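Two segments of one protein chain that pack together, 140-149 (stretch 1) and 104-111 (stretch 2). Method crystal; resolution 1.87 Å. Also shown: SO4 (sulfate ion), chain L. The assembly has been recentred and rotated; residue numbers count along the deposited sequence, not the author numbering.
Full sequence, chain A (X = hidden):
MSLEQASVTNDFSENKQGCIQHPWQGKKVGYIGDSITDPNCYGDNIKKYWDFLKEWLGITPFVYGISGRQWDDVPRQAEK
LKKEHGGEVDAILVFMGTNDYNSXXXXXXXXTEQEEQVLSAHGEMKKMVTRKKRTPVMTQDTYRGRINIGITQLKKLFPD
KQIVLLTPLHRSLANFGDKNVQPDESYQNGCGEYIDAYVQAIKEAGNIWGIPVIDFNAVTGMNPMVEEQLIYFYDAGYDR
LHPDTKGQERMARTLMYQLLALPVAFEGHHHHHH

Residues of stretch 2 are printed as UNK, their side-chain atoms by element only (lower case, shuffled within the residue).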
# COMPACT_ATOMS: atom_id res chain seq x y z
N GLN A 140 -7.56 -30.66 20.19
CA GLN A 140 -7.96 -29.80 21.29
C GLN A 140 -6.75 -28.99 21.75
O GLN A 140 -6.86 -28.18 22.66
CB GLN A 140 -8.48 -30.64 22.45
CG GLN A 140 -9.72 -31.46 22.12
CD GLN A 140 -10.21 -32.28 23.30
OE1 GLN A 140 -10.52 -31.73 24.36
NE2 GLN A 140 -10.28 -33.59 23.12
N ASP A 141 -5.61 -29.22 21.10
CA ASP A 141 -4.39 -28.51 21.46
C ASP A 141 -4.39 -27.05 21.01
O ASP A 141 -3.65 -26.24 21.53
CB ASP A 141 -3.15 -29.19 20.86
CG ASP A 141 -3.00 -30.64 21.28
OD1 ASP A 141 -3.30 -30.96 22.45
OD2 ASP A 141 -2.57 -31.46 20.44
N THR A 142 -5.23 -26.73 20.02
CA THR A 142 -5.28 -25.37 19.51
C THR A 142 -6.70 -24.82 19.44
O THR A 142 -7.67 -25.57 19.47
CB THR A 142 -4.66 -25.29 18.11
OG1 THR A 142 -5.53 -25.93 17.17
CG2 THR A 142 -3.30 -25.99 18.08
N TYR A 143 -6.80 -23.49 19.35
CA TYR A 143 -8.09 -22.82 19.29
C TYR A 143 -8.83 -23.15 17.99
O TYR A 143 -10.01 -23.49 18.02
CB TYR A 143 -7.87 -21.31 19.39
CG TYR A 143 -9.13 -20.50 19.61
CD1 TYR A 143 -9.93 -20.71 20.74
CD2 TYR A 143 -9.51 -19.51 18.71
CE1 TYR A 143 -11.06 -19.93 20.98
CE2 TYR A 143 -10.65 -18.73 18.93
CZ TYR A 143 -11.41 -18.94 20.07
OH TYR A 143 -12.50 -18.15 20.31
N ARG A 144 -8.13 -23.05 16.86
CA ARG A 144 -8.75 -23.36 15.57
C ARG A 144 -9.14 -24.83 15.55
O ARG A 144 -10.17 -25.20 14.99
CB ARG A 144 -7.78 -23.04 14.43
CG ARG A 144 -7.70 -21.55 14.12
CD ARG A 144 -6.51 -21.22 13.23
NE ARG A 144 -6.57 -19.84 12.75
CZ ARG A 144 -5.56 -19.21 12.16
NH1 ARG A 144 -4.40 -19.83 11.98
NH2 ARG A 144 -5.70 -17.96 11.74
N GLY A 145 -8.32 -25.66 16.18
CA GLY A 145 -8.61 -27.09 16.23
C GLY A 145 -9.87 -27.33 17.04
O GLY A 145 -10.70 -28.17 16.68
N ARG A 146 -10.03 -26.59 18.13
CA ARG A 146 -11.20 -26.73 18.99
C ARG A 146 -12.46 -26.27 18.28
O ARG A 146 -13.54 -26.84 18.47
CB ARG A 146 -11.01 -25.92 20.28
CG ARG A 146 -9.91 -26.44 21.17
CD ARG A 146 -9.74 -25.57 22.41
NE ARG A 146 -8.76 -26.14 23.33
CZ ARG A 146 -8.58 -25.70 24.57
NH1 ARG A 146 -9.31 -24.70 25.04
NH2 ARG A 146 -7.66 -26.27 25.35
N ILE A 147 -12.34 -25.23 17.46
CA ILE A 147 -13.49 -24.73 16.72
C ILE A 147 -13.89 -25.77 15.67
O ILE A 147 -15.08 -26.01 15.45
CB ILE A 147 -13.18 -23.37 16.05
CG1 ILE A 147 -13.01 -22.30 17.14
CG2 ILE A 147 -14.31 -22.97 15.11
CD1 ILE A 147 -12.56 -20.94 16.62
N ASN A 148 -12.90 -26.38 15.02
CA ASN A 148 -13.18 -27.40 14.01
C ASN A 148 -13.95 -28.55 14.65
O ASN A 148 -14.96 -29.01 14.12
CB ASN A 148 -11.89 -27.94 13.39
CG ASN A 148 -11.24 -26.95 12.43
OD1 ASN A 148 -11.89 -26.05 11.91
ND2 ASN A 148 -9.95 -27.14 12.19
N ILE A 149 -13.46 -29.02 15.80
CA ILE A 149 -14.10 -30.12 16.52
C ILE A 149 -15.49 -29.71 17.00
O ILE A 149 -16.46 -30.47 16.87
CB ILE A 149 -13.26 -30.54 17.76
CG1 ILE A 149 -11.95 -31.18 17.31
CG2 ILE A 149 -14.07 -31.50 18.63
CD1 ILE A 149 -10.95 -31.42 18.44
N UNK A 104 -4.21 -18.91 27.39
CA UNK A 104 -3.14 -18.98 26.40
C UNK A 104 -3.19 -20.20 25.47
O UNK A 104 -2.18 -20.86 25.25
o UNK A 104 -1.64 -17.78 27.89
c UNK A 104 -1.77 -18.95 27.09
N UNK A 105 -4.37 -20.48 24.93
CA UNK A 105 -4.54 -21.60 24.01
C UNK A 105 -4.00 -21.16 22.65
O UNK A 105 -4.52 -20.22 22.05
c UNK A 105 -6.04 -21.98 23.83
c UNK A 105 -6.18 -23.09 22.80
c UNK A 105 -6.64 -22.42 25.16
N UNK A 106 -2.96 -21.84 22.14
CA UNK A 106 -2.40 -21.46 20.84
C UNK A 106 -3.48 -21.46 19.75
O UNK A 106 -4.34 -22.34 19.72
c UNK A 106 -2.21 -22.96 22.72
c UNK A 106 -1.33 -22.52 20.59
c UNK A 106 -0.89 -22.87 21.99
N UNK A 107 -3.43 -20.47 18.87
CA UNK A 107 -4.41 -20.34 17.79
C UNK A 107 -4.35 -21.55 16.85
O UNK A 107 -5.39 -22.11 16.48
c UNK A 107 -4.47 -17.83 17.87
c UNK A 107 -4.17 -19.04 16.99
c UNK A 107 -5.04 -19.03 15.73
c UNK A 107 -5.93 -17.72 18.31
N UNK A 108 -3.15 -21.95 16.47
CA UNK A 108 -2.99 -23.10 15.59
C UNK A 108 -3.27 -22.86 14.12
O UNK A 108 -3.09 -21.76 13.61
N UNK A 109 -3.75 -23.91 13.45
CA UNK A 109 -4.04 -23.87 12.03
C UNK A 109 -5.39 -24.52 11.73
O UNK A 109 -5.80 -25.45 12.43
c UNK A 109 -1.17 -22.83 10.93
c UNK A 109 -1.52 -24.18 11.54
o UNK A 109 -0.08 -22.31 11.24
o UNK A 109 -1.97 -22.30 10.12
c UNK A 109 -2.95 -24.61 11.25
N UNK A 110 -6.07 -24.05 10.69
CA UNK A 110 -7.37 -24.60 10.31
C UNK A 110 -7.28 -25.96 9.61
O UNK A 110 -8.05 -26.88 9.92
c UNK A 110 -10.57 -20.19 12.09
c UNK A 110 -9.55 -22.13 10.97
c UNK A 110 -8.07 -21.09 9.65
c UNK A 110 -9.66 -20.74 11.18
c UNK A 110 -11.38 -21.06 12.79
c UNK A 110 -8.11 -23.64 9.37
n UNK A 110 -8.74 -20.13 10.37
c UNK A 110 -10.39 -23.00 11.69
c UNK A 110 -11.30 -22.45 12.59
c UNK A 110 -8.53 -22.33 9.98
N UNK A 111 -6.36 -26.08 8.66
CA UNK A 111 -6.19 -27.30 7.88
C UNK A 111 -4.73 -27.71 7.71
O UNK A 111 -3.81 -26.99 8.09
c UNK A 111 -9.12 -27.68 6.15
c UNK A 111 -8.52 -25.37 6.31
c UNK A 111 -8.14 -26.71 6.32
c UNK A 111 -10.81 -25.98 5.93
c UNK A 111 -9.85 -25.00 6.11
c UNK A 111 -10.45 -27.33 5.95
c UNK A 111 -6.69 -27.09 6.44
S SO4 L . -2.81 -17.08 9.81
O1 SO4 L . -1.96 -15.88 9.68
O2 SO4 L . -4.22 -16.65 9.94
O3 SO4 L . -2.67 -17.92 8.60
O4 SO4 L . -2.41 -17.85 11.00
O HOH W 1 -4.62 -26.47 14.69

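Position 104 has two side-chain atoms, one carbon and then one oxygen. It makes no contact with stretch 1. A short hydroxyl side chain is Ser-104.

Position 105 has three carbons, the first carrying the other two. One methyl lies 3.5 Å from Tyr-143 N; the other lies 3.5 Å from Arg-146 NH1, over one face of that guanidinium. This beta-branched, all-carbon side chain is Val-105.

Position 106 has three carbons that close a ring onto its own backbone N. The ring carbon bonded to that N lies 3.8 Å from Asp-141 O. That is Pro-106. Its nitrogen has no hydrogen to donate, but its carbonyl is free to accept: Tyr-143 N donates to Pro-106 O at 2.7 Å. Thr-142 CA also lies 3.2 Å from Pro-106 O, a CA-H...O contact.

Position 107 has four carbons, forked at the first, with one arm two carbons long. The one-carbon arm lies over one face of the Arg-144 guanidinium, and the end of the longer arm approaches the Tyr-143 ring. This is Ile-107. Its CA-to-CB bond points away from stretch 1, yet Ile-107 CG2 reaches 3.4 Å from Arg-144 NE. Ile-107 CD1 lies 4.0 Å from Tyr-143 CD2. The backbone adds a hydrogen bond from Arg-144 N to Ile-107 O, 2.9 Å.

Position 108 has no side-chain atoms, so it is Gly-108. A CB here would sit 2.4 Å from Thr-142 CB, a clash, and the positive phi also favours glycine. Arg-144 NH1 donates to Gly-108 O at 2.8 Å.

Position 109 has three carbons, the third carrying two oxygens. One of these oxygens forms a long salt bridge with Arg-144. This carboxylate is Glu-109. The bridge runs from Glu-109 OE1 to Arg-144 NH1, 3.9 Å. Water 1 accepts from Glu-109 N at 3.0 Å and also bonds Thr-142 OG1 at 2.7 Å, linking the stretches.

Position 110 has one carbon, then fused five- and six-membered rings holding eight carbons and one nitrogen. Arg-144 CG lies 3.6 Å from the centroid of the six-membered ring, over its face. Ile-147 lies at the ring edge. This indole is Trp-110. Trp-110 CZ3 is 4.0 Å from Ile-147 CG2. Asn-148 ND2 donates to Trp-110 O at 3.0 Å.

Position 111 has one carbon and a six-carbon ring. It makes no contact with stretch 1. It is Phe-111.

The contact centres on the start of a helix. Thr-142 OG1 caps it by accepting from Gly-145 N at 3.0 Å, while the Pro-106 and Ile-107 carbonyls take the NH groups of Tyr-143 and Arg-144, the first two residues of the helix. Arg-144 lies between Ile-107 and Trp-110, which cover opposite faces of its guanidinium. Its edge remains available to Gly-108 O and the sulfate.

Stretch 2, residues 104-111: SVPIGEWF
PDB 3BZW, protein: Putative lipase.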